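Local atomic coordinates of enoyl-CoA hydratase/isomerase (PDB entry 3LAO), a protein that probably catalyses the hydration of (22E)-3-oxochola-4,22-dien-24-oyl-CoA, as a homotrimeric member of the enoyl-CoA hydratase/isomerase family. Residues 43-48 against 87-92; 50-55 against 103-108; 110-115 against 130-135; 159-164 against 182-187. All coordinates share one frame; numbering follows the deposited sequence.

Contact 1: 43-48 against 87-92; sequences DLALAM and FRYPDG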
# COMPACT_ATOMS: atom_id res chain seq x y z
N ASP B 43 7.22 3.18 31.21
CA ASP B 43 5.96 3.67 31.71
C ASP B 43 4.86 3.73 30.62
O ASP B 43 3.73 3.34 30.87
CB ASP B 43 6.15 5.00 32.45
CG ASP B 43 5.01 5.29 33.39
OD1 ASP B 43 4.42 4.33 33.98
OD2 ASP B 43 4.69 6.46 33.56
N LEU B 44 5.21 4.22 29.43
CA LEU B 44 4.33 4.17 28.26
C LEU B 44 3.88 2.71 27.92
O LEU B 44 2.69 2.46 27.72
CB LEU B 44 4.96 4.90 27.04
CG LEU B 44 4.19 4.81 25.68
CD1 LEU B 44 2.77 5.34 25.81
CD2 LEU B 44 4.86 5.56 24.53
N ALA B 45 4.81 1.76 27.85
CA ALA B 45 4.45 0.37 27.62
C ALA B 45 3.54 -0.19 28.72
O ALA B 45 2.61 -0.94 28.41
CB ALA B 45 5.68 -0.49 27.48
N LEU B 46 3.77 0.20 29.98
CA LEU B 46 2.86 -0.19 31.08
C LEU B 46 1.46 0.41 30.99
O LEU B 46 0.48 -0.25 31.29
CB LEU B 46 3.46 0.10 32.45
CG LEU B 46 4.55 -0.88 32.90
CD1 LEU B 46 5.12 -0.47 34.26
CD2 LEU B 46 4.05 -2.32 32.95
N ALA B 47 1.40 1.69 30.61
CA ALA B 47 0.14 2.36 30.32
C ALA B 47 -0.62 1.66 29.17
O ALA B 47 -1.84 1.50 29.26
CB ALA B 47 0.40 3.82 29.96
N MSE B 48 0.07 1.24 28.12
CA MSE B 48 -0.62 0.49 27.07
C MSE B 48 -1.11 -0.88 27.56
O MSE B 48 -2.23 -1.26 27.29
CB MSE B 48 0.23 0.32 25.82
CG MSE B 48 -0.59 0.52 24.57
SE MSE B 48 -0.97 2.41 24.28
CE MSE B 48 0.71 2.93 23.41
N PHE B 87 16.35 -3.58 23.66
CA PHE B 87 15.38 -3.07 24.64
C PHE B 87 14.24 -4.01 24.97
O PHE B 87 13.41 -4.35 24.11
CB PHE B 87 14.80 -1.71 24.26
CG PHE B 87 14.06 -1.06 25.40
CD1 PHE B 87 14.76 -0.46 26.43
CD2 PHE B 87 12.67 -1.10 25.47
CE1 PHE B 87 14.09 0.12 27.51
CE2 PHE B 87 11.98 -0.52 26.56
CZ PHE B 87 12.69 0.09 27.57
N ARG B 88 14.20 -4.41 26.24
CA ARG B 88 13.10 -5.19 26.80
C ARG B 88 12.08 -4.29 27.50
O ARG B 88 12.44 -3.36 28.22
CB ARG B 88 13.62 -6.21 27.81
CG ARG B 88 14.87 -6.92 27.39
CD ARG B 88 14.64 -7.71 26.14
NE ARG B 88 15.88 -7.83 25.38
CZ ARG B 88 16.62 -8.93 25.29
NH1 ARG B 88 17.74 -8.92 24.57
NH2 ARG B 88 16.24 -10.04 25.92
N TYR B 89 10.82 -4.60 27.28
CA TYR B 89 9.71 -3.97 27.97
C TYR B 89 9.33 -4.76 29.21
O TYR B 89 9.65 -5.92 29.36
CB TYR B 89 8.51 -3.86 27.02
CG TYR B 89 8.78 -2.89 25.90
CD1 TYR B 89 9.21 -3.34 24.66
CD2 TYR B 89 8.68 -1.51 26.11
CE1 TYR B 89 9.51 -2.44 23.65
CE2 TYR B 89 8.96 -0.60 25.10
CZ TYR B 89 9.38 -1.06 23.88
OH TYR B 89 9.66 -0.15 22.89
N PRO B 90 8.63 -4.12 30.13
CA PRO B 90 8.28 -4.77 31.38
C PRO B 90 7.27 -5.85 31.11
O PRO B 90 6.58 -5.67 30.10
CB PRO B 90 7.56 -3.65 32.13
CG PRO B 90 7.98 -2.38 31.46
CD PRO B 90 8.19 -2.72 30.05
N ASP B 91 7.14 -6.88 31.97
CA ASP B 91 6.07 -7.86 31.85
C ASP B 91 4.71 -7.17 31.81
O ASP B 91 4.47 -6.19 32.49
CB ASP B 91 6.09 -8.91 32.97
CG ASP B 91 7.33 -9.74 32.95
OD1 ASP B 91 8.24 -9.35 32.19
OD2 ASP B 91 7.43 -10.76 33.68
N GLY B 92 3.80 -7.66 31.01
CA GLY B 92 2.56 -6.92 30.92
C GLY B 92 2.70 -5.45 30.52
O GLY B 92 1.84 -4.64 30.84
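Helix 38-53 is flanked on one side by the irregular loop that precedes strand 108-112, and the two meet where A45 and L46 of the helix touch Y89, P90 and G92. The methyl of A45 points at the loop and carries the tighter half of the contact: its CB lies 3.5 Å from CD2 of Y89, approaching the ring obliquely, and 4.2 Å from CD of P90. F87, itself poorly ordered, lies over one face of that ring, its CE2 3.3 Å above the plane of the Y89 ring and offset toward the rim. L46, the next residue along the helix, reaches the loop with its CD2 methyl: CD2 lies 3.8 Å from CB of P90, and the leucine and proline side chains cross obliquely. The same methyl comes within 3.8 Å of the carbonyl O of G92; G92 there has a positive phi of 56°. In this member of the crotonase family, the helix follows the opening hairpin of strands 14-19 and 22-27, and L44, A47 and M48 pack on those strands. A45 turns to the loop, while L46 lies between, touching the loop and also R16 of strand 14-19. No hydrogen bond links the two segments, but just beyond G92 the backbone of V94 bonds to that of A45. Y89 also touches D95 and W97 farther along the same loop, and L150.

Contact 2: 50-55 against 103-108; sequences EYERSE and RRSKPL
K106 reaches across to Y51 and the last turn of helix 38-53. Its CB lies 3.2 Å from OH of Y51, and CD is still 4.2 Å from OH of Y51. Farther along, the chain bends at chi3 (-96°), which sends CE over one face of the Y51 ring, 4.2 Å above the plane and offset toward the rim. NZ ends 2.9 Å from O of Y51 in a hydrogen bond, and sits off-centre above the ring in a cation-pi contact, 4.5 Å from its centroid. O of Y51 takes S54 N from the opposite face of its plane, while NZ also bonds to O of S57. The tyrosine hydroxyl makes a weak hydrogen bond to O of P107. E52 grips S105 with both oxygens: OE1 receives S105 N at 2.9 Å with a fairly straight 163° approach, and OE2 takes S105 OG at 2.8 Å through its syn lone pair. The lysine, a buried residue, gives its ammonium to the backbone carbonyls of Y51 and S57; these oxygens near the C-terminal end of the helix, with the face of the tyrosine ring alongside, would tend to stabilise its positive charge.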
# COMPACT_ATOMS: atom_id res chain seq x y z
N GLU B 50 -1.97 -1.65 30.46
CA GLU B 50 -3.12 -1.46 31.32
C GLU B 50 -4.41 -1.12 30.51
O GLU B 50 -5.51 -1.56 30.88
CB GLU B 50 -2.79 -0.43 32.41
CG GLU B 50 -3.99 0.45 32.83
CD GLU B 50 -3.64 1.57 33.87
OE1 GLU B 50 -2.48 2.11 33.83
OE2 GLU B 50 -4.54 1.90 34.70
N TYR B 51 -4.27 -0.33 29.45
CA TYR B 51 -5.35 -0.12 28.48
C TYR B 51 -5.84 -1.47 27.93
O TYR B 51 -7.02 -1.75 27.94
CB TYR B 51 -4.89 0.78 27.33
CG TYR B 51 -5.83 0.82 26.09
CD1 TYR B 51 -7.15 1.20 26.22
CD2 TYR B 51 -5.35 0.53 24.81
CE1 TYR B 51 -8.01 1.25 25.12
CE2 TYR B 51 -6.18 0.58 23.70
CZ TYR B 51 -7.51 0.94 23.86
OH TYR B 51 -8.34 1.00 22.79
N GLU B 52 -4.92 -2.31 27.46
CA GLU B 52 -5.30 -3.64 26.98
C GLU B 52 -6.14 -4.43 27.98
O GLU B 52 -7.06 -5.17 27.61
CB GLU B 52 -4.06 -4.46 26.63
CG GLU B 52 -3.35 -4.00 25.36
CD GLU B 52 -4.13 -4.36 24.11
OE1 GLU B 52 -4.34 -3.45 23.27
OE2 GLU B 52 -4.55 -5.55 24.00
N ARG B 53 -5.83 -4.31 29.26
CA ARG B 53 -6.52 -5.14 30.26
C ARG B 53 -7.72 -4.45 30.86
O ARG B 53 -8.41 -5.04 31.67
CB ARG B 53 -5.55 -5.57 31.37
CG ARG B 53 -4.70 -6.75 30.98
CD ARG B 53 -3.65 -7.02 32.03
NE ARG B 53 -2.35 -6.51 31.60
CZ ARG B 53 -1.77 -5.43 32.08
NH1 ARG B 53 -0.58 -5.09 31.62
NH2 ARG B 53 -2.38 -4.71 33.02
N SER B 54 -7.94 -3.19 30.48
CA SER B 54 -9.07 -2.36 30.94
C SER B 54 -10.34 -2.68 30.14
O SER B 54 -10.61 -2.12 29.08
CB SER B 54 -8.72 -0.91 30.75
OG SER B 54 -9.69 -0.06 31.31
N GLU B 55 -11.11 -3.61 30.69
CA GLU B 55 -12.39 -4.04 30.17
C GLU B 55 -13.26 -2.99 29.52
O GLU B 55 -13.91 -3.28 28.53
CB GLU B 55 -13.18 -4.64 31.34
CG GLU B 55 -12.53 -5.87 31.94
CD GLU B 55 -12.47 -7.04 30.96
OE1 GLU B 55 -11.92 -6.87 29.84
OE2 GLU B 55 -12.98 -8.13 31.31
N ARG B 103 1.18 -7.59 20.53
CA ARG B 103 0.69 -6.44 19.82
C ARG B 103 -0.60 -6.00 20.52
O ARG B 103 -1.32 -6.83 21.12
CB ARG B 103 0.45 -6.85 18.37
CG ARG B 103 -0.51 -5.99 17.57
CD ARG B 103 -1.38 -6.86 16.65
NE ARG B 103 -0.64 -7.60 15.62
CZ ARG B 103 -1.08 -8.68 14.98
NH1 ARG B 103 -2.28 -9.20 15.27
NH2 ARG B 103 -0.32 -9.26 14.05
N ARG B 104 -0.89 -4.70 20.48
CA ARG B 104 -2.18 -4.24 20.96
C ARG B 104 -3.29 -4.93 20.19
O ARG B 104 -3.08 -5.53 19.13
CB ARG B 104 -2.33 -2.72 20.83
CG ARG B 104 -2.38 -2.20 19.40
CD ARG B 104 -2.41 -0.64 19.36
NE ARG B 104 -2.20 -0.20 17.98
CZ ARG B 104 -3.18 0.06 17.12
NH1 ARG B 104 -4.45 -0.04 17.52
NH2 ARG B 104 -2.91 0.45 15.87
N SER B 105 -4.50 -4.85 20.71
CA SER B 105 -5.61 -5.45 20.02
C SER B 105 -6.83 -4.55 20.09
O SER B 105 -7.90 -4.96 19.71
CB SER B 105 -5.89 -6.81 20.65
OG SER B 105 -6.21 -6.65 22.01
N LYS B 106 -6.67 -3.36 20.65
CA LYS B 106 -7.71 -2.34 20.71
C LYS B 106 -7.19 -1.06 20.06
O LYS B 106 -6.01 -0.94 19.78
CB LYS B 106 -8.10 -2.08 22.15
CG LYS B 106 -8.72 -3.26 22.82
CD LYS B 106 -9.47 -2.82 24.08
CE LYS B 106 -8.65 -2.97 25.34
NZ LYS B 106 -9.41 -2.31 26.45
N PRO B 107 -8.09 -0.11 19.77
CA PRO B 107 -7.73 1.03 18.91
C PRO B 107 -6.89 2.07 19.58
O PRO B 107 -7.02 2.28 20.75
CB PRO B 107 -9.10 1.65 18.55
CG PRO B 107 -10.05 0.51 18.68
CD PRO B 107 -9.55 -0.30 19.85
N LEU B 108 -6.03 2.74 18.83
CA LEU B 108 -5.26 3.83 19.38
C LEU B 108 -5.34 5.03 18.47
O LEU B 108 -5.21 4.92 17.26
CB LEU B 108 -3.81 3.39 19.56
CG LEU B 108 -2.79 4.47 19.94
CD1 LEU B 108 -3.03 4.88 21.33
CD2 LEU B 108 -1.47 3.79 19.84

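Contact 3: 110-115 against 130-135; sequences VAVQGT and AVAARG
V110 and V112 each turn one methyl into the crowded position between backbone N and carbonyl carbon, and that methyl meets the neighbouring strand: CG1 in V110 (chi1 67°), CG2 in V112. V110 CG1 thereby packs 3.7 Å from CB of A130, and V112 CG2 lies 3.3 Å from CB of A132, a close approach of two methyl carbons. Both pairs lie on one face of the sheet, whereas A111 and V131 project from the other. The backbones run parallel, 16° apart, and zip together through three hydrogen bonds: V131 N to O of V110 at 2.8 Å, V112 N to O of V131 at 2.8 Å, and A133 N to O of V112 at 3.0 Å. CA-H...O contacts fill in between them, the shortest from A132 CA to O of V112 at 3.2 Å. Past the last bond the strands part. Q113 and A133 still touch through CB, 4.1 Å apart, while the amide end of Q113 turns away to give NE2 to the carbonyls of A64 and G66. G114 and G135, both with positive phi, lie where the chains diverge. The V110/A130 face rests on M124 of helix 119-125, and A111 and V131 pack on helix 196-209. Beyond the two glycines the chain pairs in parallel again as strands 115-117 and 137-139 of a second sheet. Parallel strands joined by an intervening helix, and passing from one sheet into another, are characteristic of the spiral beta-beta-alpha core of the crotonase fold.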
# COMPACT_ATOMS: atom_id res chain seq x y z
N VAL B 110 -3.87 9.02 18.05
CA VAL B 110 -2.79 9.82 18.55
C VAL B 110 -2.89 11.27 18.09
O VAL B 110 -3.19 11.56 16.92
CB VAL B 110 -1.42 9.21 18.17
CG1 VAL B 110 -1.18 9.28 16.61
CG2 VAL B 110 -0.35 9.96 18.92
N ALA B 111 -2.61 12.18 19.03
CA ALA B 111 -2.52 13.62 18.75
C ALA B 111 -1.08 14.14 18.88
O ALA B 111 -0.45 13.93 19.91
CB ALA B 111 -3.44 14.40 19.71
N VAL B 112 -0.57 14.82 17.86
CA VAL B 112 0.80 15.34 17.87
C VAL B 112 0.92 16.83 17.52
O VAL B 112 0.24 17.34 16.63
CB VAL B 112 1.69 14.65 16.84
CG1 VAL B 112 1.70 13.14 17.03
CG2 VAL B 112 1.20 14.99 15.52
N GLN B 113 1.88 17.49 18.16
CA GLN B 113 2.12 18.91 17.97
C GLN B 113 3.59 19.26 18.08
O GLN B 113 4.36 18.59 18.81
CB GLN B 113 1.38 19.72 19.04
CG GLN B 113 2.11 19.79 20.39
CD GLN B 113 1.88 18.57 21.28
OE1 GLN B 113 1.90 17.42 20.81
NE2 GLN B 113 1.69 18.82 22.59
N GLY B 114 3.96 20.33 17.40
CA GLY B 114 5.30 20.89 17.49
C GLY B 114 6.40 20.08 16.83
O GLY B 114 6.63 20.20 15.63
N THR B 115 7.09 19.28 17.63
CA THR B 115 8.27 18.56 17.23
C THR B 115 8.01 17.06 17.32
O THR B 115 7.45 16.59 18.29
CB THR B 115 9.45 18.92 18.15
OG1 THR B 115 10.22 19.96 17.55
CG2 THR B 115 10.34 17.73 18.37
N ALA B 130 -4.38 9.52 13.43
CA ALA B 130 -3.33 10.45 13.78
C ALA B 130 -3.74 11.85 13.40
O ALA B 130 -4.01 12.14 12.24
CB ALA B 130 -1.97 10.04 13.09
N VAL B 131 -3.79 12.72 14.40
CA VAL B 131 -4.07 14.12 14.18
C VAL B 131 -2.91 15.02 14.60
O VAL B 131 -2.40 14.91 15.70
CB VAL B 131 -5.31 14.51 14.98
CG1 VAL B 131 -5.54 16.01 14.91
CG2 VAL B 131 -6.51 13.74 14.45
N ALA B 132 -2.52 15.93 13.72
CA ALA B 132 -1.41 16.84 13.97
C ALA B 132 -1.81 18.31 13.84
O ALA B 132 -2.63 18.68 12.99
CB ALA B 132 -0.24 16.53 13.02
N ALA B 133 -1.20 19.13 14.68
CA ALA B 133 -1.30 20.59 14.61
C ALA B 133 -0.59 21.06 13.36
O ALA B 133 0.49 20.56 13.04
CB ALA B 133 -0.64 21.21 15.85
N ARG B 134 -1.21 21.97 12.63
CA ARG B 134 -0.53 22.65 11.53
C ARG B 134 0.81 23.17 12.02
O ARG B 134 0.91 23.73 13.12
CB ARG B 134 -1.38 23.82 11.06
CG ARG B 134 -0.80 24.65 9.96
CD ARG B 134 -1.93 25.21 9.10
NE ARG B 134 -2.47 24.18 8.22
CZ ARG B 134 -3.73 23.72 8.25
NH1 ARG B 134 -4.60 24.21 9.14
NH2 ARG B 134 -4.11 22.78 7.39
N GLY B 135 1.87 22.95 11.23
CA GLY B 135 3.17 23.42 11.65
C GLY B 135 3.97 22.45 12.51
O GLY B 135 5.07 22.76 12.94

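Contact 4: 159-164 against 182-187; sequences RAAGWT and LRMRLL
A160 and R185 supply the polar part of the contact. R185 is bent at chi3 (-5°), which curls NE back toward helix 156-161; NE and NH2 both make weak hydrogen bonds to O of A160, at 3.2 Å and 3.0 Å. The same carbonyl accepts NH1 of R185 from the second subunit, and NH1 of this R185 bonds to O of A160 on the third, so the arginines link all three copies. On the backbone, CA of A161 lies 3.3 Å from O of M184 in a CA-H...O contact. The apolar part is small and close, with A160 CB 3.5 Å from CD2 of L186 and A161 CB 3.7 Å from CB of M184, a selenomethionine. R185 (phi 70°) is the first residue to leave the helical conformation after helix 178-183, in a Schellman motif, and its CB points toward 159-164. Around this junction, M184 packs on D165 and Y169 of helix 163-170, while L186 touches M124 and L125 of helix 119-125. F176 of strand 175-177 meets both M184 and L186, and W163 and T164 lead on to the second subunit.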
# COMPACT_ATOMS: atom_id res chain seq x y z
N ARG B 159 4.60 1.82 3.41
CA ARG B 159 3.19 1.42 3.25
C ARG B 159 2.28 2.62 3.18
O ARG B 159 1.47 2.70 2.27
CB ARG B 159 2.71 0.49 4.38
CG ARG B 159 3.44 -0.82 4.44
CD ARG B 159 3.47 -1.49 3.07
NE ARG B 159 4.22 -2.74 3.08
CZ ARG B 159 5.21 -3.02 2.24
NH1 ARG B 159 5.84 -4.18 2.35
NH2 ARG B 159 5.58 -2.16 1.29
N ALA B 160 2.44 3.58 4.10
CA ALA B 160 1.63 4.78 4.00
C ALA B 160 2.02 5.61 2.78
O ALA B 160 1.17 5.89 1.92
CB ALA B 160 1.73 5.61 5.25
N ALA B 161 3.30 6.02 2.70
CA ALA B 161 3.70 7.06 1.74
C ALA B 161 4.01 6.55 0.32
O ALA B 161 4.08 7.32 -0.63
CB ALA B 161 4.88 7.91 2.31
N GLY B 162 4.16 5.24 0.18
CA GLY B 162 4.82 4.69 -0.99
C GLY B 162 6.33 4.59 -0.72
O GLY B 162 6.88 5.36 0.05
N TRP B 163 6.97 3.61 -1.34
CA TRP B 163 8.40 3.43 -1.22
C TRP B 163 9.20 4.73 -1.45
O TRP B 163 9.87 5.21 -0.54
CB TRP B 163 8.88 2.38 -2.21
CG TRP B 163 10.31 2.09 -1.95
CD1 TRP B 163 11.38 2.62 -2.60
CD2 TRP B 163 10.82 1.24 -0.93
NE1 TRP B 163 12.54 2.13 -2.05
CE2 TRP B 163 12.22 1.26 -1.04
CE3 TRP B 163 10.23 0.43 0.04
CZ2 TRP B 163 13.04 0.52 -0.20
CZ3 TRP B 163 11.04 -0.30 0.87
CH2 TRP B 163 12.43 -0.25 0.75
N THR B 164 9.10 5.29 -2.65
CA THR B 164 9.91 6.46 -3.00
C THR B 164 9.77 7.70 -2.07
O THR B 164 10.74 8.18 -1.54
CB THR B 164 9.79 6.83 -4.49
OG1 THR B 164 10.79 7.79 -4.80
CG2 THR B 164 8.37 7.34 -4.86
N LEU B 182 0.34 14.72 5.80
CA LEU B 182 -1.01 14.41 5.34
C LEU B 182 -1.01 13.95 3.88
O LEU B 182 -1.70 13.00 3.51
CB LEU B 182 -1.91 15.62 5.49
CG LEU B 182 -3.39 15.46 5.11
CD1 LEU B 182 -4.13 14.52 6.09
CD2 LEU B 182 -4.10 16.82 5.04
N ARG B 183 -0.20 14.62 3.06
CA ARG B 183 -0.17 14.32 1.63
C ARG B 183 0.34 12.90 1.40
O ARG B 183 0.03 12.28 0.42
CB ARG B 183 0.75 15.32 0.90
CG ARG B 183 0.77 15.19 -0.61
CD ARG B 183 1.94 15.95 -1.31
NE ARG B 183 3.28 15.50 -0.88
CZ ARG B 183 3.95 14.46 -1.41
NH1 ARG B 183 3.38 13.76 -2.38
NH2 ARG B 183 5.17 14.11 -0.96
N MSE B 184 1.15 12.42 2.32
CA MSE B 184 1.75 11.11 2.23
C MSE B 184 0.94 10.10 3.03
O MSE B 184 1.37 8.95 3.16
CB MSE B 184 3.19 11.15 2.78
CG MSE B 184 4.19 11.96 1.95
SE MSE B 184 6.10 11.77 2.54
CE MSE B 184 5.92 12.54 4.34
N ARG B 185 -0.19 10.53 3.60
CA ARG B 185 -1.10 9.62 4.32
C ARG B 185 -0.55 9.08 5.65
O ARG B 185 -0.84 7.95 6.04
CB ARG B 185 -1.49 8.45 3.41
CG ARG B 185 -2.40 8.91 2.29
CD ARG B 185 -2.65 7.80 1.27
NE ARG B 185 -1.88 6.58 1.52
CZ ARG B 185 -2.06 5.42 0.87
NH1 ARG B 185 -3.01 5.35 -0.09
NH2 ARG B 185 -1.32 4.34 1.16
N LEU B 186 0.25 9.88 6.33
CA LEU B 186 0.71 9.51 7.66
C LEU B 186 -0.25 10.05 8.73
O LEU B 186 -0.29 9.57 9.84
CB LEU B 186 2.14 10.00 7.90
CG LEU B 186 3.20 9.76 6.81
CD1 LEU B 186 4.46 10.50 7.16
CD2 LEU B 186 3.52 8.31 6.60
N LEU B 187 -1.05 11.04 8.37
CA LEU B 187 -1.94 11.67 9.32
C LEU B 187 -3.30 11.42 8.82
O LEU B 187 -3.47 11.20 7.63
CB LEU B 187 -1.77 13.19 9.29
CG LEU B 187 -0.39 13.48 9.84
CD1 LEU B 187 -0.08 14.97 9.85
CD2 LEU B 187 -0.41 12.92 11.24

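From the N terminus, helix 38-53 supplies the first segments of contacts 1 and 2, which cross rather than nest: 43-48, 50-55, 87-92 and 103-108 alternate. Contact 1 closes the excursion through strand 59-64 and helix 75-78, and contact 2 closes a longer one ending where strand 108-112 begins. Contact 3 closes the short crossover through helix 119-125, joining neighbouring parallel strands 108-112 and 129-133. Contact 4 comes last and closes the path through helix 163-170 and strand 175-177, joining the ends of helices 156-161 and 178-183 at the subunit interface. It touches contact 3, with L187 CD1 3.5 Å from CB of A132. Contacts 1 and 4 lie on opposite sides of the chain's centre.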